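Solute-binding protein (Thermoactinomyces vulgaris, PDB 2ZYO) binds maltotetraose between its two lobes, as a cyclo/maltodextrin-binding protein, and probably delivers such sugars to a membrane transporter. Local coordinates at residues K13-P18 with K291-A296; K20-E25 with Q50-P55. All coordinates share one frame; numbering follows the deposited sequence.

Interaction 1: residues K13-P18 with K291-A296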
ATOM      1  N   LYS A  13     -33.312 -17.131  16.436  1.00 36.05           N
ATOM      2  CA  LYS A  13     -32.684 -15.858  15.974  1.00 35.40           C
ATOM      3  C   LYS A  13     -32.328 -14.942  17.145  1.00 35.97           C
ATOM      4  O   LYS A  13     -33.142 -14.733  18.049  1.00 36.74           O
ATOM      5  CB  LYS A  13     -33.587 -15.132  14.965  1.00 36.19           C
ATOM      6  CG  LYS A  13     -35.036 -14.928  15.415  1.00 35.88           C
ATOM      7  CD  LYS A  13     -35.817 -14.037  14.448  1.00 35.58           C
ATOM      8  CE  LYS A  13     -35.477 -12.556  14.618  1.00 35.16           C
ATOM      9  NZ  LYS A  13     -35.894 -12.015  15.944  1.00 35.23           N
ATOM     10  N   SER A  14     -31.110 -14.406  17.123  1.00 35.36           N
ATOM     11  CA  SER A  14     -30.643 -13.520  18.190  1.00 34.09           C
ATOM     12  C   SER A  14     -30.458 -12.078  17.726  1.00 31.94           C
ATOM     13  O   SER A  14     -30.957 -11.156  18.375  1.00 33.69           O
ATOM     14  CB  SER A  14     -29.357 -14.051  18.832  1.00 36.01           C
ATOM     15  OG  SER A  14     -29.582 -15.291  19.479  1.00 39.19           O
ATOM     16  N   GLU A  15     -29.742 -11.880  16.617  1.00 27.62           N
ATOM     17  CA  GLU A  15     -29.519 -10.526  16.108  1.00 23.01           C
ATOM     18  C   GLU A  15     -30.764  -9.970  15.421  1.00 21.25           C
ATOM     19  O   GLU A  15     -31.193 -10.466  14.375  1.00 20.25           O
ATOM     20  CB  GLU A  15     -28.294 -10.438  15.188  1.00 20.78           C
ATOM     21  CG  GLU A  15     -27.848  -8.993  14.935  1.00 16.69           C
ATOM     22  CD  GLU A  15     -26.526  -8.882  14.205  1.00 12.63           C
ATOM     23  OE1 GLU A  15     -25.520  -9.433  14.694  1.00 13.78           O
ATOM     24  OE2 GLU A  15     -26.489  -8.221  13.147  1.00 13.58           O
ATOM     25  N   GLY A  16     -31.339  -8.941  16.037  1.00 20.13           N
ATOM     26  CA  GLY A  16     -32.493  -8.244  15.483  1.00 18.89           C
ATOM     27  C   GLY A  16     -32.103  -7.474  14.238  1.00 17.25           C
ATOM     28  O   GLY A  16     -30.962  -7.018  14.117  1.00 18.73           O
ATOM     29  N   LYS A  17     -33.044  -7.342  13.308  1.00 17.62           N
ATOM     30  CA  LYS A  17     -32.799  -6.621  12.064  1.00 16.57           C
ATOM     31  C   LYS A  17     -32.610  -5.135  12.353  1.00 15.38           C
ATOM     32  O   LYS A  17     -33.483  -4.508  12.952  1.00 15.50           O
ATOM     33  CB  LYS A  17     -33.947  -6.830  11.074  1.00 17.02           C
ATOM     34  CG  LYS A  17     -33.656  -6.315   9.666  1.00 19.44           C
ATOM     35  CD  LYS A  17     -34.885  -6.381   8.770  1.00 22.39           C
ATOM     36  CE  LYS A  17     -35.103  -7.779   8.209  1.00 26.30           C
ATOM     37  NZ  LYS A  17     -36.336  -7.858   7.376  1.00 29.95           N
ATOM     38  N   PRO A  18     -31.461  -4.571  11.940  1.00 13.28           N
ATOM     39  CA  PRO A  18     -31.226  -3.150  12.178  1.00 12.34           C
ATOM     40  C   PRO A  18     -32.115  -2.294  11.288  1.00 10.60           C
ATOM     41  O   PRO A  18     -32.392  -2.671  10.149  1.00 10.70           O
ATOM     42  CB  PRO A  18     -29.756  -2.967  11.789  1.00 12.08           C
ATOM     43  CG  PRO A  18     -29.489  -4.046  10.800  1.00 11.61           C
ATOM     44  CD  PRO A  18     -30.336  -5.208  11.232  1.00 13.14           C
ATOM     45  N   LYS A 291     -23.607  -2.779  16.965  1.00 12.36           N
ATOM     46  CA  LYS A 291     -24.615  -3.600  17.632  1.00 12.79           C
ATOM     47  C   LYS A 291     -25.152  -4.671  16.685  1.00 11.91           C
ATOM     48  O   LYS A 291     -25.942  -5.531  17.087  1.00 12.71           O
ATOM     49  CB  LYS A 291     -25.766  -2.728  18.145  1.00 14.53           C
ATOM     50  CG  LYS A 291     -25.353  -1.646  19.140  1.00 18.72           C
ATOM     51  CD  LYS A 291     -25.215  -2.191  20.556  1.00 24.21           C
ATOM     52  CE  LYS A 291     -24.889  -1.083  21.556  1.00 25.97           C
ATOM     53  NZ  LYS A 291     -25.875   0.041  21.544  1.00 30.06           N
ATOM     54  N   TYR A 292     -24.712  -4.617  15.428  1.00 10.04           N
ATOM     55  CA  TYR A 292     -25.202  -5.533  14.398  1.00  9.63           C
ATOM     56  C   TYR A 292     -24.072  -6.180  13.592  1.00  9.98           C
ATOM     57  O   TYR A 292     -24.006  -6.006  12.374  1.00 10.47           O
ATOM     58  CB  TYR A 292     -26.175  -4.808  13.459  1.00 10.19           C
ATOM     59  CG  TYR A 292     -27.268  -4.051  14.175  1.00 13.75           C
ATOM     60  CD1 TYR A 292     -28.408  -4.707  14.643  1.00 13.89           C
ATOM     61  CD2 TYR A 292     -27.160  -2.676  14.388  1.00 14.37           C
ATOM     62  CE1 TYR A 292     -29.414  -4.009  15.310  1.00 15.20           C
ATOM     63  CE2 TYR A 292     -28.157  -1.971  15.049  1.00 15.31           C
ATOM     64  CZ  TYR A 292     -29.280  -2.642  15.504  1.00 15.68           C
ATOM     65  OH  TYR A 292     -30.267  -1.941  16.159  1.00 19.59           O
ATOM     66  N   PRO A 293     -23.192  -6.950  14.264  1.00 10.04           N
ATOM     67  CA  PRO A 293     -22.049  -7.553  13.571  1.00 10.21           C
ATOM     68  C   PRO A 293     -22.440  -8.475  12.406  1.00  9.97           C
ATOM     69  O   PRO A 293     -21.806  -8.427  11.350  1.00 10.49           O
ATOM     70  CB  PRO A 293     -21.338  -8.346  14.677  1.00 12.08           C
ATOM     71  CG  PRO A 293     -22.371  -8.548  15.732  1.00 11.52           C
ATOM     72  CD  PRO A 293     -23.205  -7.313  15.695  1.00 11.32           C
ATOM     73  N   LYS A 294     -23.477  -9.291  12.583  1.00 10.44           N
ATOM     74  CA  LYS A 294     -23.878 -10.239  11.536  1.00 10.22           C
ATOM     75  C   LYS A 294     -24.449  -9.542  10.302  1.00  8.27           C
ATOM     76  O   LYS A 294     -24.060  -9.852   9.176  1.00  8.48           O
ATOM     77  CB  LYS A 294     -24.856 -11.286  12.073  1.00 12.92           C
ATOM     78  CG  LYS A 294     -24.247 -12.214  13.113  1.00 17.03           C
ATOM     79  CD  LYS A 294     -25.255 -13.244  13.591  1.00 20.71           C
ATOM     80  CE  LYS A 294     -24.645 -14.163  14.638  1.00 23.55           C
ATOM     81  NZ  LYS A 294     -25.641 -15.143  15.164  1.00 25.59           N
ATOM     82  N   TYR A 295     -25.368  -8.603  10.517  1.00  8.27           N
ATOM     83  CA  TYR A 295     -25.936  -7.831   9.416  1.00  9.02           C
ATOM     84  C   TYR A 295     -24.897  -6.925   8.750  1.00  8.94           C
ATOM     85  O   TYR A 295     -24.874  -6.805   7.524  1.00  8.88           O
ATOM     86  CB  TYR A 295     -27.133  -7.004   9.887  1.00  9.05           C
ATOM     87  CG  TYR A 295     -28.447  -7.756   9.898  1.00  9.66           C
ATOM     88  CD1 TYR A 295     -28.902  -8.390  11.057  1.00 10.56           C
ATOM     89  CD2 TYR A 295     -29.244  -7.818   8.755  1.00 10.54           C
ATOM     90  CE1 TYR A 295     -30.120  -9.072  11.072  1.00 12.87           C
ATOM     91  CE2 TYR A 295     -30.460  -8.498   8.760  1.00 11.96           C
ATOM     92  CZ  TYR A 295     -30.889  -9.121   9.920  1.00 13.20           C
ATOM     93  OH  TYR A 295     -32.093  -9.788   9.920  1.00 15.59           O
ATOM     94  N   ALA A 296     -24.038  -6.301   9.556  1.00  9.75           N
ATOM     95  CA  ALA A 296     -22.980  -5.442   9.016  1.00  8.63           C
ATOM     96  C   ALA A 296     -21.991  -6.233   8.166  1.00  8.80           C
ATOM     97  O   ALA A 296     -21.483  -5.722   7.169  1.00  8.17           O
ATOM     98  CB  ALA A 296     -22.256  -4.701  10.131  1.00  9.41           C
TER
HETATM   99  O   HOH W   1     -33.196 -10.647  12.226  1.00 21.51           O
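Glu-15, its CG anti to the backbone N (chi1 -166°) and its chain extended beyond, carries a carboxylate onto the first turn of helix 293-302, where Lys-294 and Tyr-295 present their N-H groups. OE1 of Glu-15 receives Lys-294 N at 2.9 Å through its syn lone pair. OE2 of Glu-15 takes Tyr-295 N, also at 2.9 Å, in a nearly straight bond (171°) that comes from the syn side but 31° out of the carboxylate plane. Two bonds thus fix the rotation of the group, and the positive helix end would probably favour its charged form. An alanine at Glu-15 would probably leave both amides without these acceptors and the loop less firmly held to the helix. Pro-18 fits between two tyrosines: its CB stands 3.4 Å above the centre of the Tyr-292 ring, while its CD lies over the Tyr-295 ring, offset toward the rim, both as CH-pi contacts. A water joins Glu-15 O (2.9 Å) to Tyr-295 OH (2.7 Å). This is carboxylate binding at a helix N-terminus, with Tyr-292 at the N-cap position, tying the N-terminal loop to helix 293-302 of the solute-binding protein fold.

Interaction 2: residues K20-E25 with Q50-P55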
ATOM      1  N   LYS A  20     -31.087   0.593  10.446  1.00 11.80           N
ATOM      2  CA  LYS A  20     -30.053   1.242   9.659  1.00 10.86           C
ATOM      3  C   LYS A  20     -28.663   0.721  10.008  1.00  9.65           C
ATOM      4  O   LYS A  20     -28.400   0.297  11.139  1.00 11.28           O
ATOM      5  CB  LYS A  20     -30.107   2.765   9.841  1.00 13.37           C
ATOM      6  CG  LYS A  20     -29.528   3.283  11.146  1.00 16.81           C
ATOM      7  CD  LYS A  20     -29.660   4.797  11.274  1.00 18.11           C
ATOM      8  CE  LYS A  20     -28.696   5.532  10.357  1.00 18.55           C
ATOM      9  NZ  LYS A  20     -28.626   6.983  10.686  1.00 20.90           N
ATOM     10  N   LEU A  21     -27.787   0.742   9.012  1.00  9.27           N
ATOM     11  CA  LEU A  21     -26.369   0.512   9.216  1.00  8.79           C
ATOM     12  C   LEU A  21     -25.646   1.767   8.759  1.00  8.13           C
ATOM     13  O   LEU A  21     -26.119   2.462   7.858  1.00  9.46           O
ATOM     14  CB  LEU A  21     -25.897  -0.713   8.426  1.00  8.18           C
ATOM     15  CG  LEU A  21     -26.475  -2.059   8.888  1.00  7.94           C
ATOM     16  CD1 LEU A  21     -26.239  -3.145   7.847  1.00  9.82           C
ATOM     17  CD2 LEU A  21     -25.912  -2.472  10.250  1.00  8.64           C
ATOM     18  N   VAL A  22     -24.521   2.069   9.398  1.00  8.67           N
ATOM     19  CA  VAL A  22     -23.756   3.274   9.080  1.00  9.11           C
ATOM     20  C   VAL A  22     -22.400   2.889   8.498  1.00  8.33           C
ATOM     21  O   VAL A  22     -21.723   2.000   9.016  1.00  7.74           O
ATOM     22  CB  VAL A  22     -23.580   4.193  10.320  1.00  7.96           C
ATOM     23  CG1 VAL A  22     -22.803   5.459   9.963  1.00  8.66           C
ATOM     24  CG2 VAL A  22     -24.937   4.568  10.916  1.00  9.92           C
ATOM     25  N   VAL A  23     -22.024   3.569   7.417  1.00  8.13           N
ATOM     26  CA  VAL A  23     -20.769   3.319   6.722  1.00  7.66           C
ATOM     27  C   VAL A  23     -20.028   4.646   6.590  1.00  8.10           C
ATOM     28  O   VAL A  23     -20.622   5.640   6.178  1.00  9.67           O
ATOM     29  CB  VAL A  23     -21.030   2.724   5.314  1.00  8.56           C
ATOM     30  CG1 VAL A  23     -19.756   2.641   4.501  1.00 10.37           C
ATOM     31  CG2 VAL A  23     -21.673   1.341   5.418  1.00  8.95           C
ATOM     32  N   TRP A  24     -18.748   4.667   6.959  1.00  7.48           N
ATOM     33  CA  TRP A  24     -17.903   5.840   6.721  1.00  8.27           C
ATOM     34  C   TRP A  24     -17.032   5.613   5.494  1.00  8.99           C
ATOM     35  O   TRP A  24     -16.341   4.597   5.397  1.00  8.38           O
ATOM     36  CB  TRP A  24     -17.013   6.157   7.924  1.00  8.98           C
ATOM     37  CG  TRP A  24     -17.734   6.649   9.147  1.00  9.71           C
ATOM     38  CD1 TRP A  24     -19.032   7.066   9.232  1.00 10.44           C
ATOM     39  CD2 TRP A  24     -17.177   6.801  10.455  1.00  9.69           C
ATOM     40  NE1 TRP A  24     -19.323   7.446  10.521  1.00  9.76           N
ATOM     41  CE2 TRP A  24     -18.200   7.301  11.291  1.00  9.13           C
ATOM     42  CE3 TRP A  24     -15.911   6.555  11.005  1.00 10.75           C
ATOM     43  CZ2 TRP A  24     -17.997   7.560  12.649  1.00 10.27           C
ATOM     44  CZ3 TRP A  24     -15.710   6.814  12.357  1.00  9.72           C
ATOM     45  CH2 TRP A  24     -16.749   7.309  13.163  1.00 10.34           C
ATOM     46  N   GLU A  25     -17.068   6.563   4.566  1.00  8.72           N
ATOM     47  CA  GLU A  25     -16.296   6.471   3.332  1.00  9.63           C
ATOM     48  C   GLU A  25     -15.528   7.767   3.061  1.00 10.58           C
ATOM     49  O   GLU A  25     -15.953   8.848   3.479  1.00 10.41           O
ATOM     50  CB  GLU A  25     -17.211   6.115   2.151  1.00  8.40           C
ATOM     51  CG  GLU A  25     -16.510   5.935   0.796  1.00  9.55           C
ATOM     52  CD  GLU A  25     -15.445   4.851   0.806  1.00  9.06           C
ATOM     53  OE1 GLU A  25     -15.729   3.739   0.318  1.00 10.24           O
ATOM     54  OE2 GLU A  25     -14.325   5.102   1.302  1.00  9.95           O
ATOM     55  N   GLN A  50     -31.877   0.715   5.925  1.00  9.58           N
ATOM     56  CA  GLN A  50     -31.237   1.981   5.582  1.00  9.92           C
ATOM     57  C   GLN A  50     -29.726   1.834   5.725  1.00 10.06           C
ATOM     58  O   GLN A  50     -29.248   1.260   6.700  1.00  9.67           O
ATOM     59  CB  GLN A  50     -31.731   3.106   6.498  1.00 11.14           C
ATOM     60  CG  GLN A  50     -31.142   4.480   6.165  1.00 15.40           C
ATOM     61  CD  GLN A  50     -31.238   5.475   7.309  1.00 16.39           C
ATOM     62  OE1 GLN A  50     -32.040   5.317   8.233  1.00 20.15           O
ATOM     63  NE2 GLN A  50     -30.413   6.513   7.250  1.00 18.30           N
ATOM     64  N   VAL A  51     -28.977   2.329   4.745  1.00 11.15           N
ATOM     65  CA  VAL A  51     -27.526   2.413   4.892  1.00  9.07           C
ATOM     66  C   VAL A  51     -27.089   3.861   4.702  1.00  9.16           C
ATOM     67  O   VAL A  51     -27.169   4.408   3.596  1.00 11.12           O
ATOM     68  CB  VAL A  51     -26.756   1.468   3.937  1.00  9.16           C
ATOM     69  CG1 VAL A  51     -25.260   1.590   4.180  1.00 10.21           C
ATOM     70  CG2 VAL A  51     -27.193   0.024   4.137  1.00  9.84           C
ATOM     71  N   GLU A  52     -26.654   4.474   5.799  1.00 10.63           N
ATOM     72  CA  GLU A  52     -26.176   5.846   5.778  1.00 11.27           C
ATOM     73  C   GLU A  52     -24.678   5.870   5.506  1.00 10.84           C
ATOM     74  O   GLU A  52     -23.890   5.310   6.270  1.00 12.30           O
ATOM     75  CB  GLU A  52     -26.481   6.547   7.105  1.00 14.44           C
ATOM     76  CG  GLU A  52     -26.135   8.036   7.105  1.00 17.28           C
ATOM     77  CD  GLU A  52     -26.185   8.675   8.482  1.00 20.45           C
ATOM     78  OE1 GLU A  52     -26.220   7.945   9.498  1.00 21.43           O
ATOM     79  OE2 GLU A  52     -26.179   9.923   8.548  1.00 22.54           O
ATOM     80  N   VAL A  53     -24.300   6.519   4.411  1.00 11.28           N
ATOM     81  CA  VAL A  53     -22.899   6.690   4.057  1.00 11.29           C
ATOM     82  C   VAL A  53     -22.468   8.100   4.439  1.00 11.12           C
ATOM     83  O   VAL A  53     -22.971   9.082   3.885  1.00 13.43           O
ATOM     84  CB  VAL A  53     -22.648   6.438   2.552  1.00 10.94           C
ATOM     85  CG1 VAL A  53     -21.165   6.576   2.226  1.00 12.98           C
ATOM     86  CG2 VAL A  53     -23.144   5.057   2.155  1.00 12.25           C
ATOM     87  N   VAL A  54     -21.541   8.180   5.390  1.00 10.65           N
ATOM     88  CA  VAL A  54     -21.066   9.448   5.938  1.00 10.95           C
ATOM     89  C   VAL A  54     -19.656   9.727   5.414  1.00 10.80           C
ATOM     90  O   VAL A  54     -18.792   8.850   5.476  1.00 10.25           O
ATOM     91  CB  VAL A  54     -21.053   9.419   7.491  1.00 11.92           C
ATOM     92  CG1 VAL A  54     -20.629  10.770   8.071  1.00 12.97           C
ATOM     93  CG2 VAL A  54     -22.419   9.017   8.036  1.00 12.14           C
ATOM     94  N   PRO A  55     -19.421  10.939   4.876  1.00 10.45           N
ATOM     95  CA  PRO A  55     -18.078  11.299   4.420  1.00 10.51           C
ATOM     96  C   PRO A  55     -17.101  11.518   5.574  1.00 10.31           C
ATOM     97  O   PRO A  55     -17.271  12.449   6.365  1.00 11.77           O
ATOM     98  CB  PRO A  55     -18.307  12.604   3.652  1.00 11.61           C
ATOM     99  CG  PRO A  55     -19.524  13.198   4.271  1.00 12.78           C
ATOM    100  CD  PRO A  55     -20.393  12.024   4.638  1.00 11.07           C
TER
HETATM  101  O   HOH W   2     -31.858   7.585  10.305  1.00 27.31           O
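Lys-20 and Glu-52, side by side on one face of two parallel strands, form the salt bridge across them, with Lys-20 NZ 2.9 Å from Glu-52 OE1. The ammonium approaches from above the carboxylate plane, 56° out of it. The lysine chain bends at chi3 (-73°), which places CE of Lys-20 3.6 Å from Glu-52 OE1. Gln-50 runs alongside, and a water that donates to Gln-50 OE1 also accepts a weak bond from Lys-20 NZ.

Five backbone bonds join the strands. Leu-21 N, Val-23 N and Glu-25 N donate to Gln-50 O, Glu-52 O and Val-54 O; in return Leu-21 O and Val-23 O accept from Glu-52 N and Val-54 N. Val-23 N lies 2.8 Å from Glu-52 O. The longest, Glu-25 N to Val-54 O, measures 3.0 Å. Several carbonyls also receive a CA-H, as Leu-21 O does from Val-51 CA at 3.3 Å. Val-22 bonds through its backbone to Asp-76 and Leu-77, its N also reaching Asp-76 OD2, and Trp-24 bonds to Leu-77. The buried carboxylate of Glu-25 is satisfied from outside the pair: OE1 has a salt bridge to Lys-126 NZ and a hydrogen bond to Thr-36 OG1, and OE2 is hydrogen-bonded to a residue adjoining one of the strands.

Apolar groups fill in between. Trp-24 CD1 lies 3.6 Å from Val-54 CB on the face of Lys-20, and the indole goes on to helix 61-71. On the other face Val-23 CG2 meets Val-51 CG1 at 3.8 Å, and both valines reach Leu-299 of helix 293-302. With helix 30-47 linking the strands and packing on Val-51 and Val-53, the arrangement is a beta-alpha-beta crossover, here in the N-terminal part of a periplasmic-type binding protein fold.

Interaction 1 lies at the surface and interaction 2 is partly buried, yet both rest on helix 293-302. In residues 13-18 with 291-296 the start of the helix and its N-cap residue offer two amides and two tyrosine rings to an irregular loop; farther along, Leu-299 packs on Leu-21, Val-23 and Val-51. Leu-21 joins the two directly, its CD2 4.0 Å from Tyr-292 CB. Chemistry follows place: a side-chain carboxylate and a proline do the work where the partner is a loop, whereas repeated backbone bonds dominate between the strands, whose one cross-strand salt bridge involves two partly exposed side chains. The loop of interaction 1 leads, through Asp-19, into strand 20-25.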